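Local structure of 11S globulin subunit beta (Cucurbita maxima, 2E9Q) at residues Y429-R433 with E434-R438; M419-L422 with G423-S426; A398-N402 with D403-T407. The protein serves as a seed storage protein, a hexameric 11S globulin of the cupin superfamily that acts as a nutrient reservoir in pumpkin seeds. One frame throughout, in Å; residues are numbered along the deposited sequence.

Contact 1: Y429-R433 with E434-R438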
ATOM      1  N   TYR A 429      12.186  15.189 -33.650  1.00 51.21           N
ATOM      2  CA  TYR A 429      11.256  16.103 -34.296  1.00 52.43           C
ATOM      3  C   TYR A 429      11.474  16.352 -35.783  1.00 50.43           C
ATOM      4  O   TYR A 429      10.887  17.271 -36.345  1.00 56.96           O
ATOM      5  CB  TYR A 429      11.270  17.430 -33.543  1.00 55.40           C
ATOM      6  CG  TYR A 429      10.806  17.274 -32.118  1.00 61.28           C
ATOM      7  CD1 TYR A 429      11.645  17.592 -31.048  1.00 64.91           C
ATOM      8  CD2 TYR A 429       9.544  16.764 -31.839  1.00 52.31           C
ATOM      9  CE1 TYR A 429      11.237  17.398 -29.734  1.00 56.55           C
ATOM     10  CE2 TYR A 429       9.123  16.567 -30.536  1.00 63.66           C
ATOM     11  CZ  TYR A 429       9.974  16.883 -29.485  1.00 59.14           C
ATOM     12  OH  TYR A 429       9.561  16.661 -28.197  1.00 48.63           O
ATOM     13  N   ARG A 430      12.313  15.538 -36.415  1.00 57.11           N
ATOM     14  CA  ARG A 430      12.590  15.678 -37.843  1.00 62.65           C
ATOM     15  C   ARG A 430      12.985  17.106 -38.188  1.00 64.55           C
ATOM     16  O   ARG A 430      12.520  17.661 -39.180  1.00 63.74           O
ATOM     17  CB  ARG A 430      11.357  15.287 -38.663  1.00 66.77           C
ATOM     18  CG  ARG A 430      10.886  13.848 -38.472  1.00 78.02           C
ATOM     19  CD  ARG A 430       9.545  13.627 -39.160  1.00 78.06           C
ATOM     20  NE  ARG A 430       8.528  14.531 -38.630  1.00 80.54           N
ATOM     21  CZ  ARG A 430       7.337  14.734 -39.187  1.00 87.09           C
ATOM     22  NH1 ARG A 430       7.007  14.096 -40.304  1.00 82.79           N
ATOM     23  NH2 ARG A 430       6.475  15.572 -38.624  1.00 84.17           N
ATOM     24  N   ILE A 431      13.834  17.701 -37.355  1.00 67.00           N
ATOM     25  CA  ILE A 431      14.301  19.066 -37.573  1.00 59.48           C
ATOM     26  C   ILE A 431      15.828  19.091 -37.570  1.00 63.92           C
ATOM     27  O   ILE A 431      16.470  18.084 -37.269  1.00 67.19           O
ATOM     28  CB  ILE A 431      13.784  20.008 -36.484  1.00 58.16           C
ATOM     29  CG1 ILE A 431      14.299  19.550 -35.113  1.00 64.43           C
ATOM     30  CG2 ILE A 431      12.270  20.038 -36.514  1.00 50.78           C
ATOM     31  CD1 ILE A 431      13.880  20.445 -33.955  1.00 53.59           C
ATOM     32  N   SER A 432      16.410  20.234 -37.906  1.00 63.00           N
ATOM     33  CA  SER A 432      17.863  20.351 -37.938  1.00 66.82           C
ATOM     34  C   SER A 432      18.436  20.841 -36.615  1.00 69.54           C
ATOM     35  O   SER A 432      17.752  21.508 -35.829  1.00 66.36           O
ATOM     36  CB  SER A 432      18.289  21.311 -39.044  1.00 66.99           C
ATOM     37  OG  SER A 432      17.728  22.588 -38.813  1.00 71.77           O
ATOM     38  N   ARG A 433      19.706  20.514 -36.388  1.00 74.49           N
ATOM     39  CA  ARG A 433      20.406  20.911 -35.173  1.00 75.25           C
ATOM     40  C   ARG A 433      20.112  22.357 -34.801  1.00 73.43           C
ATOM     41  O   ARG A 433      19.854  22.661 -33.638  1.00 76.61           O
ATOM     42  CB  ARG A 433      21.919  20.746 -35.347  0.50 73.77           C
ATOM     43  CG  ARG A 433      22.409  19.307 -35.426  0.50 75.01           C
ATOM     44  CD  ARG A 433      22.051  18.513 -34.175  0.50 65.96           C
ATOM     45  NE  ARG A 433      22.819  17.273 -34.079  0.50 68.63           N
ATOM     46  CZ  ARG A 433      24.081  17.204 -33.665  0.50 61.85           C
ATOM     47  NH1 ARG A 433      24.725  18.305 -33.300  0.50 58.49           N
ATOM     48  NH2 ARG A 433      24.702  16.034 -33.620  0.50 64.73           N
ATOM     49  N   GLU A 434      20.140  23.246 -35.790  1.00 71.86           N
ATOM     50  CA  GLU A 434      19.876  24.660 -35.537  1.00 73.83           C
ATOM     51  C   GLU A 434      18.510  24.847 -34.893  1.00 66.53           C
ATOM     52  O   GLU A 434      18.374  25.518 -33.866  1.00 67.07           O
ATOM     53  CB  GLU A 434      19.921  25.461 -36.840  1.00 81.49           C
ATOM     54  CG  GLU A 434      20.060  26.966 -36.616  1.00 93.77           C
ATOM     55  CD  GLU A 434      19.469  27.793 -37.748  1.00 99.33           C
ATOM     56  OE1 GLU A 434      19.819  28.992 -37.861  1.00 97.14           O
ATOM     57  OE2 GLU A 434      18.643  27.246 -38.514  1.00103.49           O
ATOM     58  N   GLU A 435      17.499  24.256 -35.514  1.00 72.79           N
ATOM     59  CA  GLU A 435      16.132  24.342 -35.012  1.00 68.20           C
ATOM     60  C   GLU A 435      16.067  23.644 -33.658  1.00 57.64           C
ATOM     61  O   GLU A 435      15.399  24.107 -32.735  1.00 58.14           O
ATOM     62  CB  GLU A 435      15.175  23.660 -35.990  1.00 78.17           C
ATOM     63  CG  GLU A 435      15.433  23.980 -37.459  1.00 77.17           C
ATOM     64  CD  GLU A 435      14.482  23.239 -38.383  1.00 83.17           C
ATOM     65  OE1 GLU A 435      13.274  23.569 -38.380  1.00 80.01           O
ATOM     66  OE2 GLU A 435      14.939  22.318 -39.102  1.00 76.67           O
ATOM     67  N   ALA A 436      16.765  22.521 -33.549  1.00 52.00           N
ATOM     68  CA  ALA A 436      16.789  21.773 -32.302  1.00 62.56           C
ATOM     69  C   ALA A 436      17.387  22.664 -31.219  1.00 66.50           C
ATOM     70  O   ALA A 436      17.000  22.593 -30.054  1.00 70.12           O
ATOM     71  CB  ALA A 436      17.624  20.507 -32.465  1.00 57.45           C
ATOM     72  N   GLN A 437      18.328  23.514 -31.622  1.00 70.54           N
ATOM     73  CA  GLN A 437      18.981  24.420 -30.691  1.00 71.45           C
ATOM     74  C   GLN A 437      17.982  25.464 -30.240  1.00 63.88           C
ATOM     75  O   GLN A 437      17.874  25.757 -29.053  1.00 67.36           O
ATOM     76  CB  GLN A 437      20.170  25.105 -31.359  1.00 79.82           C
ATOM     77  CG  GLN A 437      21.174  25.657 -30.371  1.00 85.54           C
ATOM     78  CD  GLN A 437      22.317  26.370 -31.052  1.00 86.07           C
ATOM     79  OE1 GLN A 437      23.399  26.512 -30.484  1.00 94.80           O
ATOM     80  NE2 GLN A 437      22.083  26.836 -32.270  1.00 92.04           N
ATOM     81  N   ARG A 438      17.247  26.021 -31.196  1.00 65.87           N
ATOM     82  CA  ARG A 438      16.239  27.033 -30.891  1.00 68.63           C
ATOM     83  C   ARG A 438      15.128  26.426 -30.036  1.00 66.98           C
ATOM     84  O   ARG A 438      14.534  27.092 -29.190  1.00 66.81           O
ATOM     85  CB  ARG A 438      15.662  27.604 -32.197  1.00 69.41           C
ATOM     86  CG  ARG A 438      14.393  28.447 -32.024  1.00 77.79           C
ATOM     87  CD  ARG A 438      14.365  29.650 -32.983  1.00 86.96           C
ATOM     88  NE  ARG A 438      14.345  29.286 -34.402  1.00 88.79           N
ATOM     89  CZ  ARG A 438      13.260  28.897 -35.070  1.00 92.05           C
ATOM     90  NH1 ARG A 438      12.085  28.819 -34.458  1.00 86.51           N
ATOM     91  NH2 ARG A 438      13.352  28.588 -36.361  1.00 91.55           N
TER
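Ser-432 and Glu-435 hold each other at the start of helix 433-441, and this grip, with Ile-431 packed beside it, is the tight part of the contact. One carboxylate oxygen takes two bonds: Ser-432 N reaches Glu-435 OE2 at 2.8 Å from above the carboxylate plane, 45° out of it, while Ser-432 OG donates to the anti lone pair of the same OE2, also at 2.8 Å. Glu-435 gets back to the cap because its CG lies beside the backbone N (chi1 -44°) and the rest of the chain runs out straight. Ser-432 is the N-cap and Glu-435 the third residue of the helix, so the bond from the serine backbone is half of a capping box. Ile-431, just ahead of the cap, closes a hydrophobic staple with Ala-436, CD1 to CB 4.0 Å. Ala-436 is buried and also touches Leu-422 and Ser-426 of helix 422-429. Ser-432 O accepts Ala-436 N at 2.7 Å, the i to i+4 bond of the first turn. Negative charge on Glu-435 is probably favoured so close to a helix N-terminus. The other side is looser: there Glu-434 leads its carboxylate away into solvent.

Contact 2: M419-L422 with G423-S426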
ATOM      1  N   MET A 419      17.748  18.392 -21.204  1.00 44.52           N
ATOM      2  CA  MET A 419      18.537  17.194 -20.938  1.00 48.30           C
ATOM      3  C   MET A 419      18.887  16.391 -22.190  1.00 43.56           C
ATOM      4  O   MET A 419      19.884  15.674 -22.223  1.00 46.65           O
ATOM      5  CB  MET A 419      17.778  16.272 -19.979  1.00 56.53           C
ATOM      6  CG  MET A 419      17.686  16.769 -18.550  1.00 77.63           C
ATOM      7  SD  MET A 419      19.190  16.399 -17.603  1.00 89.71           S
ATOM      8  CE  MET A 419      18.778  14.764 -16.957  1.00 96.34           C
ATOM      9  N   LEU A 420      18.061  16.500 -23.218  1.00 43.93           N
ATOM     10  CA  LEU A 420      18.281  15.727 -24.430  1.00 49.15           C
ATOM     11  C   LEU A 420      19.297  16.311 -25.391  1.00 49.20           C
ATOM     12  O   LEU A 420      19.259  17.494 -25.704  1.00 54.05           O
ATOM     13  CB  LEU A 420      16.950  15.531 -25.160  1.00 57.42           C
ATOM     14  CG  LEU A 420      15.885  14.722 -24.402  1.00 45.86           C
ATOM     15  CD1 LEU A 420      14.494  15.042 -24.935  1.00 51.07           C
ATOM     16  CD2 LEU A 420      16.199  13.255 -24.524  1.00 39.13           C
ATOM     17  N   PRO A 421      20.223  15.474 -25.872  1.00 45.57           N
ATOM     18  CA  PRO A 421      21.260  15.897 -26.816  1.00 49.34           C
ATOM     19  C   PRO A 421      20.596  16.471 -28.059  1.00 56.24           C
ATOM     20  O   PRO A 421      19.459  16.111 -28.374  1.00 59.68           O
ATOM     21  CB  PRO A 421      21.998  14.597 -27.123  1.00 43.29           C
ATOM     22  CG  PRO A 421      21.834  13.806 -25.861  1.00 48.80           C
ATOM     23  CD  PRO A 421      20.398  14.060 -25.497  1.00 40.19           C
ATOM     24  N   LEU A 422      21.294  17.359 -28.765  1.00 50.10           N
ATOM     25  CA  LEU A 422      20.734  17.943 -29.974  1.00 55.10           C
ATOM     26  C   LEU A 422      20.503  16.856 -31.017  1.00 45.08           C
ATOM     27  O   LEU A 422      19.529  16.897 -31.750  1.00 44.82           O
ATOM     28  CB  LEU A 422      21.666  19.019 -30.545  1.00 56.12           C
ATOM     29  CG  LEU A 422      21.664  20.382 -29.856  1.00 59.62           C
ATOM     30  CD1 LEU A 422      22.633  21.304 -30.579  1.00 68.43           C
ATOM     31  CD2 LEU A 422      20.266  20.978 -29.883  1.00 50.05           C
ATOM     32  N   GLY A 423      21.410  15.884 -31.078  1.00 57.65           N
ATOM     33  CA  GLY A 423      21.264  14.800 -32.035  1.00 58.95           C
ATOM     34  C   GLY A 423      19.968  14.025 -31.832  1.00 65.68           C
ATOM     35  O   GLY A 423      19.362  13.546 -32.795  1.00 66.25           O
ATOM     36  N   VAL A 424      19.540  13.909 -30.576  1.00 62.46           N
ATOM     37  CA  VAL A 424      18.313  13.193 -30.236  1.00 54.68           C
ATOM     38  C   VAL A 424      17.088  14.018 -30.624  1.00 53.11           C
ATOM     39  O   VAL A 424      16.134  13.504 -31.205  1.00 54.32           O
ATOM     40  CB  VAL A 424      18.274  12.866 -28.718  1.00 48.72           C
ATOM     41  CG1 VAL A 424      17.033  12.074 -28.375  1.00 51.77           C
ATOM     42  CG2 VAL A 424      19.514  12.075 -28.332  1.00 47.35           C
ATOM     43  N   LEU A 425      17.120  15.305 -30.311  1.00 51.99           N
ATOM     44  CA  LEU A 425      16.014  16.190 -30.644  1.00 53.12           C
ATOM     45  C   LEU A 425      15.796  16.232 -32.152  1.00 61.52           C
ATOM     46  O   LEU A 425      14.658  16.207 -32.622  1.00 60.70           O
ATOM     47  CB  LEU A 425      16.307  17.597 -30.140  1.00 51.82           C
ATOM     48  CG  LEU A 425      16.313  17.773 -28.627  1.00 52.94           C
ATOM     49  CD1 LEU A 425      17.089  19.025 -28.254  1.00 44.76           C
ATOM     50  CD2 LEU A 425      14.877  17.855 -28.133  1.00 54.10           C
ATOM     51  N   SER A 426      16.891  16.302 -32.907  1.00 57.83           N
ATOM     52  CA  SER A 426      16.814  16.358 -34.365  1.00 61.37           C
ATOM     53  C   SER A 426      16.031  15.189 -34.936  1.00 55.41           C
ATOM     54  O   SER A 426      15.009  15.372 -35.601  1.00 53.63           O
ATOM     55  CB  SER A 426      18.216  16.361 -34.975  1.00 57.84           C
ATOM     56  OG  SER A 426      18.838  17.611 -34.771  1.00 70.20           O
TER
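Pro-421 and Val-424 meet at the N-terminus of helix 422-429, in the C-terminal half of the subunit, where proline holds the N-cap position. The two side chains lie side by side and point the same way. Val-424 CG2 sits over one face of the proline ring, 3.6 Å from Pro-421 CD and hardly farther from CB and CG. The valine torsion explains this: with CG1 anti to the backbone N (chi1 -178°), CG2 is left beside that N, facing back toward the cap. CG1 goes to Leu-420 instead, whose CD2 is 4.1 Å from Val-424 CG1, the two side chains crossing at about a right angle. Leu-420 also meets Leu-425, CB to CG 4.2 Å; these residues flank the cap as the partners of a hydrophobic staple. In the backbone, Pro-421 O accepts a straight bond from Leu-425 N at 3.1 Å, in the carbonyl plane, and a weak one from Val-424 N. One residue on, Leu-422 O is gripped twice by Ser-426: by N at 2.9 Å, and by OG at 3.2 Å from 40° above the carbonyl plane. Leu-422 reaches its CD2 across to Leu-425 CD1, 4.1 Å away. Outside the turn, Leu-420 O is bonded by Lys-440 of helix 433-441, and Leu-420 packs on Trp-146 of a neighbouring subunit. A proline ring offers no oxygen to receive the N-H groups of the first turn, so any side-chain cap has to come from another residue; for Leu-422 N it is Asp-123 of the neighbouring subunit, which ties the start of the helix to the subunit interface.

Contact 3: A398-N402 with D403-T407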
ATOM      1  N   ALA A 398      -3.029  23.953  -4.746  1.00 43.01           N
ATOM      2  CA  ALA A 398      -3.052  22.624  -5.336  1.00 42.82           C
ATOM      3  C   ALA A 398      -2.620  21.537  -4.354  1.00 43.61           C
ATOM      4  O   ALA A 398      -1.458  21.479  -3.966  1.00 42.25           O
ATOM      5  CB  ALA A 398      -2.150  22.596  -6.553  1.00 38.26           C
ATOM      6  N   PHE A 399      -3.551  20.670  -3.973  1.00 38.77           N
ATOM      7  CA  PHE A 399      -3.244  19.586  -3.048  1.00 41.70           C
ATOM      8  C   PHE A 399      -2.648  18.391  -3.791  1.00 44.63           C
ATOM      9  O   PHE A 399      -3.116  18.028  -4.876  1.00 39.16           O
ATOM     10  CB  PHE A 399      -4.503  19.152  -2.294  1.00 34.42           C
ATOM     11  CG  PHE A 399      -5.205  20.277  -1.606  1.00 38.10           C
ATOM     12  CD1 PHE A 399      -6.212  20.988  -2.254  1.00 39.27           C
ATOM     13  CD2 PHE A 399      -4.844  20.646  -0.308  1.00 38.48           C
ATOM     14  CE1 PHE A 399      -6.861  22.056  -1.621  1.00 38.04           C
ATOM     15  CE2 PHE A 399      -5.479  21.710   0.339  1.00 34.41           C
ATOM     16  CZ  PHE A 399      -6.493  22.418  -0.319  1.00 41.31           C
ATOM     17  N   LYS A 400      -1.618  17.797  -3.192  1.00 39.92           N
ATOM     18  CA  LYS A 400      -0.914  16.655  -3.758  1.00 38.38           C
ATOM     19  C   LYS A 400      -1.179  15.399  -2.938  1.00 36.36           C
ATOM     20  O   LYS A 400      -1.237  15.453  -1.712  1.00 41.59           O
ATOM     21  CB  LYS A 400       0.593  16.930  -3.775  1.00 39.39           C
ATOM     22  CG  LYS A 400       0.979  18.280  -4.363  1.00 42.55           C
ATOM     23  CD  LYS A 400       0.634  18.406  -5.842  1.00 40.59           C
ATOM     24  CE  LYS A 400       1.020  19.786  -6.345  1.00 44.93           C
ATOM     25  NZ  LYS A 400       0.793  19.971  -7.796  1.00 49.15           N
ATOM     26  N   THR A 401      -1.334  14.271  -3.622  1.00 36.31           N
ATOM     27  CA  THR A 401      -1.579  12.996  -2.962  1.00 36.44           C
ATOM     28  C   THR A 401      -0.264  12.260  -2.687  1.00 45.35           C
ATOM     29  O   THR A 401      -0.182  11.041  -2.842  1.00 43.10           O
ATOM     30  CB  THR A 401      -2.452  12.099  -3.828  1.00 35.58           C
ATOM     31  OG1 THR A 401      -1.814  11.928  -5.094  1.00 38.06           O
ATOM     32  CG2 THR A 401      -3.835  12.725  -4.033  1.00 35.19           C
ATOM     33  N   ASN A 402       0.767  13.011  -2.312  1.00 40.81           N
ATOM     34  CA  ASN A 402       2.073  12.448  -1.984  1.00 44.16           C
ATOM     35  C   ASN A 402       2.737  13.445  -1.020  1.00 45.90           C
ATOM     36  O   ASN A 402       2.422  14.638  -1.056  1.00 44.86           O
ATOM     37  CB  ASN A 402       2.926  12.299  -3.245  1.00 40.72           C
ATOM     38  CG  ASN A 402       4.040  11.281  -3.076  1.00 56.78           C
ATOM     39  OD1 ASN A 402       3.836  10.085  -3.279  1.00 65.54           O
ATOM     40  ND2 ASN A 402       5.220  11.748  -2.689  1.00 58.27           N
ATOM     41  N   ASP A 403       3.639  12.979  -0.158  1.00 40.40           N
ATOM     42  CA  ASP A 403       4.282  13.911   0.767  1.00 43.39           C
ATOM     43  C   ASP A 403       5.334  14.759   0.069  1.00 46.25           C
ATOM     44  O   ASP A 403       5.859  15.706   0.646  1.00 51.22           O
ATOM     45  CB  ASP A 403       4.902  13.188   1.982  1.00 40.06           C
ATOM     46  CG  ASP A 403       6.065  12.262   1.620  1.00 46.89           C
ATOM     47  OD1 ASP A 403       6.649  12.357   0.524  1.00 46.07           O
ATOM     48  OD2 ASP A 403       6.416  11.430   2.477  1.00 57.95           O
ATOM     49  N   ASN A 404       5.620  14.431  -1.186  1.00 50.52           N
ATOM     50  CA  ASN A 404       6.621  15.172  -1.945  1.00 59.93           C
ATOM     51  C   ASN A 404       6.399  15.143  -3.468  1.00 57.03           C
ATOM     52  O   ASN A 404       7.079  14.408  -4.192  1.00 54.25           O
ATOM     53  CB  ASN A 404       8.013  14.625  -1.616  1.00 58.48           C
ATOM     54  CG  ASN A 404       9.100  15.290  -2.428  1.00 73.89           C
ATOM     55  OD1 ASN A 404       9.203  16.520  -2.460  1.00 74.75           O
ATOM     56  ND2 ASN A 404       9.919  14.484  -3.094  1.00 75.20           N
ATOM     57  N   ALA A 405       5.466  15.959  -3.944  1.00 39.81           N
ATOM     58  CA  ALA A 405       5.146  16.031  -5.367  1.00 49.39           C
ATOM     59  C   ALA A 405       6.302  16.564  -6.210  1.00 45.85           C
ATOM     60  O   ALA A 405       6.836  17.635  -5.951  1.00 48.04           O
ATOM     61  CB  ALA A 405       3.915  16.903  -5.576  1.00 41.52           C
ATOM     62  N   ILE A 406       6.678  15.815  -7.230  1.00 48.56           N
ATOM     63  CA  ILE A 406       7.764  16.228  -8.102  1.00 53.58           C
ATOM     64  C   ILE A 406       7.235  16.588  -9.484  1.00 60.67           C
ATOM     65  O   ILE A 406       6.575  15.767 -10.139  1.00 56.63           O
ATOM     66  CB  ILE A 406       8.784  15.109  -8.287  1.00 49.18           C
ATOM     67  CG1 ILE A 406       9.321  14.654  -6.931  1.00 56.10           C
ATOM     68  CG2 ILE A 406       9.897  15.590  -9.215  1.00 50.48           C
ATOM     69  CD1 ILE A 406      10.072  13.325  -6.987  1.00 46.55           C
ATOM     70  N   THR A 407       7.527  17.805  -9.932  1.00 53.51           N
ATOM     71  CA  THR A 407       7.080  18.233 -11.246  1.00 54.29           C
ATOM     72  C   THR A 407       8.236  18.328 -12.241  1.00 62.64           C
ATOM     73  O   THR A 407       9.282  18.924 -11.951  1.00 54.40           O
ATOM     74  CB  THR A 407       6.357  19.597 -11.192  1.00 55.30           C
ATOM     75  OG1 THR A 407       6.986  20.510 -12.103  1.00 62.43           O
ATOM     76  CG2 THR A 407       6.393  20.170  -9.798  1.00 55.90           C
TER
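Lys-400 curves its aliphatic chain past the methyl of Ala-405, and this is the tightest side-chain packing of the turn. Ala-405 CB lies 3.5 Å from Lys-400 CG, closer than usual for two carbons, 3.6 Å from CD and 3.8 Å from CB. The lysine bends at its second torsion (chi2 -65°), which carries the chain along the methyl before it straightens toward NZ. At the apex Asn-402 turns its amide in beneath the following backbone, with Asn-402 CG 3.4 Å from Asp-403 N and 4.0 Å from Asn-404 N. The turn carries the chain out of strand 393-400 in one sheet of the C-terminal cupin barrel and over to strand 407-409, which pairs with strand 334-340 in the facing sheet. Putting an alanine at Asn-402 would remove the amide and is likely to open a gap under the nitrogens of Asp-403 and Asn-404, leaving the apex freer to shift. In the next shell, Asn-402 O is bonded by Ser-323, its side chain rests on Asn-342 and Ser-343, and Gln-169 of a neighbouring subunit packs against it. Asn-342 also holds the outgoing loop, bonding Asn-404 O and Ile-406 N. The polar end of Lys-400 belongs to Ser-345, whose OG is bonded to NZ; Glu-325 is a long, weak ion-pair partner. Side chain to side chain, Lys-400 is about 6 Å from Lys-387 and about 7 Å from Arg-447, both magnesium-binding residues, and Thr-407 touches Arg-447.

Overall arrangement
Contacts 1 and 2 are the N-terminal ends of two successive helices, 433-441 and 422-429, with centres about 9 Å apart. They touch directly: Ser-426 O probably accepts a hydrogen bond from Ile-431 N at 3.1 Å, and Leu-422 CD2 packs 3.6 Å from Ala-436 C. Contact 3 precedes both in the chain and lies in the barrel, its centre about 29 Å from that of contact 2 and 34 Å from that of contact 1; the nearest atoms are about 11 and 16 Å away. Of the three, contact 3 alone is near the magnesium-binding residues. All three reach a neighbouring subunit, the two helix starts far out on the subunit and the turn from the barrel.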